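Local coordinates for transcription initiation factor IIB,Transcription initiation factor IIB (Methanocaldococcus jannaschii, PDB 5O9J), which is a HINT-fold mini-intein from transcription factor IIB that probably excises itself by protein splicing, joining the flanking host sequences, at residues Lys30-Ser35 and Ile43-Lys48; Asp118-Ala123 and Leu146-Ile151. All coordinates share one frame; numbering follows the deposited sequence.

In the fold
The two contacts lie on opposite sides of the centre of this mini-intein. Their centres are about 34 Å apart, and their nearest atoms are about 22 Å apart, so they do not touch. Contact 1 is complete in the sequence before contact 2 begins. It packs the last part of helix 24-33 and the loop after it on strand 44-48. Contact 2 pairs strand 119-123 with strand 143-154 in a different antiparallel sheet. Both fall within the intein splicing domain. A bound 1,4-dioxane lies about 4 Å from the side chain of I31 in contact 1, and a second dioxane lies about 3 Å from the side chain of K147 in contact 2. This solvent probably came from the crystallisation liquor.

Contact 1: residues Lys30-Ser35 and Ile43-Lys48; sequences KIIENS and ILEIAK
E45 OE1 is the best-held side-chain oxygen here, and one salt bridge grips it, from NE of R73 on strand 70-75. The other oxygen, OE2, is also hydrogen-bonded outside the two segments, and it has a long, weak ion pair with R40 on strand 38-41. The E45 chain runs extended beyond CG, and its carboxylate comes up beside the helix. It crosses I32 obliquely, with OE2 4.1 Å from I32 CG2. Nothing polar joins the two segments directly, so the contact rests on van der Waals packing.

I32 and A47 form its buried centre. I32 CG1 sits 3.9 Å from A47 CB. The I32 branches divide the work. CG1 stands beside the backbone N (chi1 -71°) and faces A47. CG2 is anti to that N and meets the E45 carboxylate. CD1, at the tip, reaches the backbone and stops 4.1 Å from E45 O. I31 adds a looser touch, with CG2 4.3 Å from A47 CB.

S35 meets the methyl from another side. Its OG is anti to the backbone N (chi1 167°) and lies 4.0 Å from A47 CB. That hydroxyl oxygen is satisfied by the N-H of N37. The chain turns just before it: S35 N bonds to I32 O at 3.0 Å, which keeps S35 close to I32. The A47 methyl is thus met by I31, I32 and S35.

E45 and A47, two residues apart on strand 44-48, both direct their CB toward the helix, while I46 between them points away. This is helix-on-sheet packing: helix 24-33 lies against an antiparallel sheet of the HINT fold.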
loop_
_atom_site.group_PDB
_atom_site.type_symbol
_atom_site.label_atom_id
_atom_site.label_comp_id
_atom_site.label_asym_id
_atom_site.label_seq_id
_atom_site.Cartn_x
_atom_site.Cartn_y
_atom_site.Cartn_z
ATOM N N LYS A 30 9.682 15.023 -1.074
ATOM C CA LYS A 30 10.970 15.604 -0.701
ATOM C C LYS A 30 12.108 15.025 -1.538
ATOM O O LYS A 30 13.005 15.749 -1.964
ATOM C CB LYS A 30 11.246 15.378 0.790
ATOM C CG LYS A 30 12.668 15.695 1.217
ATOM C CD LYS A 30 13.149 14.744 2.303
ATOM C CE LYS A 30 14.542 15.123 2.781
ATOM N NZ LYS A 30 15.286 13.933 3.261
ATOM N N ILE A 31 12.057 13.716 -1.772
ATOM C CA ILE A 31 13.026 13.017 -2.614
ATOM C C ILE A 31 13.041 13.520 -4.062
ATOM O O ILE A 31 14.102 13.777 -4.652
ATOM C CB ILE A 31 12.731 11.519 -2.642
ATOM C CG1 ILE A 31 13.044 10.868 -1.290
ATOM C CG2 ILE A 31 13.533 10.819 -3.710
ATOM C CD1 ILE A 31 12.746 9.394 -1.308
ATOM N N ILE A 32 11.854 13.617 -4.641
ATOM C CA ILE A 32 11.733 14.023 -6.028
ATOM C C ILE A 32 12.165 15.476 -6.188
ATOM O O ILE A 32 12.974 15.800 -7.057
ATOM C CB ILE A 32 10.306 13.832 -6.540
ATOM C CG1 ILE A 32 10.017 12.339 -6.695
ATOM C CG2 ILE A 32 10.114 14.540 -7.883
ATOM C CD1 ILE A 32 8.574 12.034 -7.084
ATOM N N GLU A 33 11.664 16.341 -5.315
ATOM C CA GLU A 33 11.967 17.763 -5.400
ATOM C C GLU A 33 13.457 18.068 -5.176
ATOM O O GLU A 33 13.932 19.147 -5.532
ATOM C CB GLU A 33 11.083 18.532 -4.413
ATOM C CG GLU A 33 9.598 18.529 -4.836
ATOM C CD GLU A 33 8.618 18.733 -3.679
ATOM O OE1 GLU A 33 9.065 19.038 -2.545
ATOM O OE2 GLU A 33 7.391 18.602 -3.915
ATOM N N ASN A 34 14.194 17.101 -4.631
ATOM C CA ASN A 34 15.634 17.240 -4.399
ATOM C C ASN A 34 16.489 16.430 -5.367
ATOM O O ASN A 34 17.716 16.430 -5.274
ATOM C CB ASN A 34 15.993 16.814 -2.970
ATOM C CG ASN A 34 15.488 17.786 -1.926
ATOM O OD1 ASN A 34 15.308 18.972 -2.198
ATOM N ND2 ASN A 34 15.250 17.283 -0.718
ATOM N N SER A 35 15.845 15.724 -6.283
ATOM C CA SER A 35 16.568 14.834 -7.176
ATOM C C SER A 35 16.973 15.515 -8.482
ATOM O O SER A 35 16.378 16.515 -8.903
ATOM C CB SER A 35 15.726 13.597 -7.485
ATOM O OG SER A 35 16.280 12.870 -8.569
ATOM N N ILE A 43 2.289 10.256 -17.122
ATOM C CA ILE A 43 1.884 10.959 -15.911
ATOM C C ILE A 43 2.799 10.608 -14.747
ATOM O O ILE A 43 2.727 11.224 -13.684
ATOM C CB ILE A 43 0.430 10.625 -15.528
ATOM C CG1 ILE A 43 0.235 9.106 -15.465
ATOM C CG2 ILE A 43 -0.535 11.252 -16.525
ATOM C CD1 ILE A 43 -1.173 8.679 -15.084
ATOM N N LEU A 44 3.668 9.624 -14.968
ATOM C CA LEU A 44 4.546 9.102 -13.927
ATOM C C LEU A 44 5.859 9.863 -13.790
ATOM O O LEU A 44 6.645 9.927 -14.734
ATOM C CB LEU A 44 4.859 7.631 -14.198
ATOM C CG LEU A 44 4.158 6.563 -13.362
ATOM C CD1 LEU A 44 4.933 5.260 -13.476
ATOM C CD2 LEU A 44 4.022 6.993 -11.904
ATOM N N GLU A 45 6.084 10.421 -12.602
ATOM C CA GLU A 45 7.356 11.035 -12.223
ATOM C C GLU A 45 8.169 10.048 -11.390
ATOM O O GLU A 45 7.729 9.654 -10.317
ATOM C CB GLU A 45 7.115 12.304 -11.412
ATOM C CG GLU A 45 7.646 13.591 -12.008
ATOM C CD GLU A 45 7.157 14.819 -11.237
ATOM O OE1 GLU A 45 6.022 14.786 -10.704
ATOM O OE2 GLU A 45 7.910 15.812 -11.153
ATOM N N ILE A 46 9.344 9.657 -11.870
ATOM C CA ILE A 46 10.139 8.648 -11.187
ATOM C C ILE A 46 11.505 9.178 -10.800
ATOM O O ILE A 46 12.220 9.732 -11.633
ATOM C CB ILE A 46 10.335 7.407 -12.070
ATOM C CG1 ILE A 46 8.984 6.789 -12.423
ATOM C CG2 ILE A 46 11.234 6.395 -11.379
ATOM C CD1 ILE A 46 9.004 6.005 -13.720
ATOM N N ALA A 47 11.871 9.007 -9.535
ATOM C CA ALA A 47 13.209 9.355 -9.072
ATOM C C ALA A 47 13.875 8.138 -8.499
ATOM O O ALA A 47 13.268 7.417 -7.710
ATOM C CB ALA A 47 13.158 10.462 -8.026
ATOM N N LYS A 48 15.120 7.900 -8.887
ATOM C CA LYS A 48 15.893 6.857 -8.241
ATOM C C LYS A 48 16.452 7.463 -6.961
ATOM O O LYS A 48 16.724 8.660 -6.918
ATOM C CB LYS A 48 17.004 6.330 -9.152
ATOM C CG LYS A 48 18.404 6.698 -8.703
ATOM C CD LYS A 48 19.347 5.536 -8.946
ATOM C CE LYS A 48 20.704 5.757 -8.289
ATOM N NZ LYS A 48 21.579 4.554 -8.429
#

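Contact 2: residues Asp118-Ala123 and Leu146-Ile151; sequences DILVLA and LKIKEI
On one face of this strand pair L120 and I148 pack closely, whereas on the other I119 and K147 meet loosely beside solvent. The close part centres on L120 CG, 3.8 Å from I148 CG1. The two side chains cross obliquely, and CG of L120 and CG1 of I148 each stand beside their own backbone N. At its tip I148 CD1 also meets D118 CB at 3.8 Å. Further along, L122 and L146 cross at about a right angle, with L122 CD2 4.1 Å from L146 CD1.

The backbone holds the strands antiparallel. L120 and L146 form a hydrogen-bonded pair. L146 N reaches L120 O at 3.0 Å, in the carbonyl plane. L120 N reaches L146 O at 2.9 Å, but from above the carbonyl plane, 36° out of it. I148 N gives a third bond to D118 O, 2.9 Å long and nearly along the C=O axis (166°). The same oxygen receives a CA-H contact from K147.

I119 and K147 form the non-hydrogen-bonded pair. They lie side by side and point the same way, but only I119 CG1 and K147 CG come near, at 4.2 Å. The lysine then bends at chi4 (111°), and its amino group turns off from the strand pair.

D118 is fixed from outside by a salt bridge to R102. Beyond I148 the strand makes a classic beta bulge, K149 and E150 both facing V83. Strand 143-154 lies between strands 79-84 and 119-123, and L114 and I82 flank both L120 and I148. On its other side strand 119-123 bonds to strand 96-102, through I101 and F99.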
loop_
_atom_site.group_PDB
_atom_site.type_symbol
_atom_site.label_atom_id
_atom_site.label_comp_id
_atom_site.label_asym_id
_atom_site.label_seq_id
_atom_site.Cartn_x
_atom_site.Cartn_y
_atom_site.Cartn_z
ATOM N N ASP A 118 -20.086 -7.120 1.809
ATOM C CA ASP A 118 -19.023 -8.056 1.439
ATOM C C ASP A 118 -18.171 -8.381 2.651
ATOM O O ASP A 118 -17.972 -7.534 3.521
ATOM C CB ASP A 118 -18.138 -7.486 0.329
ATOM C CG ASP A 118 -18.443 -8.084 -1.030
ATOM O OD1 ASP A 118 -18.938 -9.228 -1.077
ATOM O OD2 ASP A 118 -18.178 -7.412 -2.052
ATOM N N ILE A 119 -17.677 -9.612 2.707
ATOM C CA ILE A 119 -16.803 -10.034 3.792
ATOM C C ILE A 119 -15.347 -10.019 3.345
ATOM O O ILE A 119 -14.949 -10.786 2.472
ATOM C CB ILE A 119 -17.156 -11.445 4.301
ATOM C CG1 ILE A 119 -18.590 -11.474 4.837
ATOM C CG2 ILE A 119 -16.167 -11.889 5.379
ATOM C CD1 ILE A 119 -18.981 -12.807 5.453
ATOM N N LEU A 120 -14.563 -9.129 3.942
ATOM C CA LEU A 120 -13.141 -9.049 3.655
ATOM C C LEU A 120 -12.347 -9.901 4.626
ATOM O O LEU A 120 -12.736 -10.083 5.778
ATOM C CB LEU A 120 -12.652 -7.603 3.720
ATOM C CG LEU A 120 -13.226 -6.664 2.662
ATOM C CD1 LEU A 120 -12.485 -5.325 2.668
ATOM C CD2 LEU A 120 -13.157 -7.317 1.293
ATOM N N VAL A 121 -11.234 -10.435 4.145
ATOM C CA VAL A 121 -10.326 -11.164 5.007
ATOM C C VAL A 121 -9.126 -10.280 5.299
ATOM O O VAL A 121 -8.342 -9.977 4.412
ATOM C CB VAL A 121 -9.870 -12.485 4.370
ATOM C CG1 VAL A 121 -9.040 -13.298 5.372
ATOM C CG2 VAL A 121 -11.078 -13.284 3.899
ATOM N N LEU A 122 -8.996 -9.847 6.546
ATOM C CA LEU A 122 -7.876 -9.003 6.921
ATOM C C LEU A 122 -6.873 -9.808 7.710
ATOM O O LEU A 122 -7.240 -10.732 8.429
ATOM C CB LEU A 122 -8.342 -7.796 7.736
ATOM C CG LEU A 122 -8.929 -6.621 6.944
ATOM C CD1 LEU A 122 -10.320 -6.935 6.439
ATOM C CD2 LEU A 122 -8.936 -5.354 7.786
ATOM N N ALA A 123 -5.604 -9.459 7.582
ATOM C CA ALA A 123 -4.601 -10.053 8.447
ATOM C C ALA A 123 -4.825 -9.519 9.855
ATOM O O ALA A 123 -5.332 -8.414 10.039
ATOM C CB ALA A 123 -3.204 -9.739 7.960
ATOM N N LEU A 146 -14.267 -9.402 8.274
ATOM C CA LEU A 146 -14.984 -8.187 8.611
ATOM C C LEU A 146 -15.835 -7.695 7.446
ATOM O O LEU A 146 -15.350 -7.587 6.310
ATOM C CB LEU A 146 -13.995 -7.100 9.040
ATOM C CG LEU A 146 -13.053 -7.422 10.207
ATOM C CD1 LEU A 146 -11.971 -6.361 10.336
ATOM C CD2 LEU A 146 -13.809 -7.584 11.533
ATOM N N LYS A 147 -17.101 -7.398 7.736
ATOM C CA LYS A 147 -18.020 -6.877 6.731
ATOM C C LYS A 147 -17.691 -5.437 6.352
ATOM O O LYS A 147 -17.338 -4.622 7.205
ATOM C CB LYS A 147 -19.477 -6.946 7.222
ATOM C CG LYS A 147 -20.126 -8.327 7.150
ATOM C CD LYS A 147 -21.623 -8.254 7.490
ATOM C CE LYS A 147 -22.290 -9.633 7.477
ATOM N NZ LYS A 147 -22.717 -10.114 8.831
ATOM N N ILE A 148 -17.816 -5.128 5.069
ATOM C CA ILE A 148 -17.723 -3.753 4.611
ATOM C C ILE A 148 -18.953 -2.965 5.078
ATOM O O ILE A 148 -20.086 -3.413 4.902
ATOM C CB ILE A 148 -17.602 -3.686 3.073
ATOM C CG1 ILE A 148 -16.283 -4.325 2.615
ATOM C CG2 ILE A 148 -17.727 -2.253 2.587
ATOM C CD1 ILE A 148 -16.106 -4.384 1.111
ATOM N N LYS A 149 -18.726 -1.808 5.694
ATOM C CA LYS A 149 -19.822 -0.934 6.102
ATOM C C LYS A 149 -20.094 0.139 5.057
ATOM O O LYS A 149 -21.229 0.303 4.595
ATOM C CB LYS A 149 -19.521 -0.267 7.442
ATOM C CG LYS A 149 -19.522 -1.205 8.631
ATOM C CD LYS A 149 -19.719 -0.424 9.922
ATOM C CE LYS A 149 -18.686 0.686 10.080
ATOM N NZ LYS A 149 -18.946 1.527 11.289
ATOM N N GLU A 150 -19.054 0.883 4.698
ATOM C CA GLU A 150 -19.172 1.912 3.669
ATOM C C GLU A 150 -18.163 1.697 2.559
ATOM O O GLU A 150 -17.114 1.082 2.766
ATOM C CB GLU A 150 -18.981 3.313 4.263
ATOM C CG GLU A 150 -20.011 3.709 5.304
ATOM C CD GLU A 150 -19.609 4.956 6.078
ATOM O OE1 GLU A 150 -18.760 5.726 5.578
ATOM O OE2 GLU A 150 -20.137 5.159 7.193
ATOM N N ILE A 151 -18.506 2.199 1.380
ATOM C CA ILE A 151 -17.566 2.380 0.281
ATOM C C ILE A 151 -17.730 3.800 -0.255
ATOM O O ILE A 151 -18.707 4.105 -0.943
ATOM C CB ILE A 151 -17.786 1.388 -0.870
ATOM C CG1 ILE A 151 -17.649 -0.057 -0.391
ATOM C CG2 ILE A 151 -16.785 1.650 -1.973
ATOM C CD1 ILE A 151 -17.902 -1.087 -1.487
#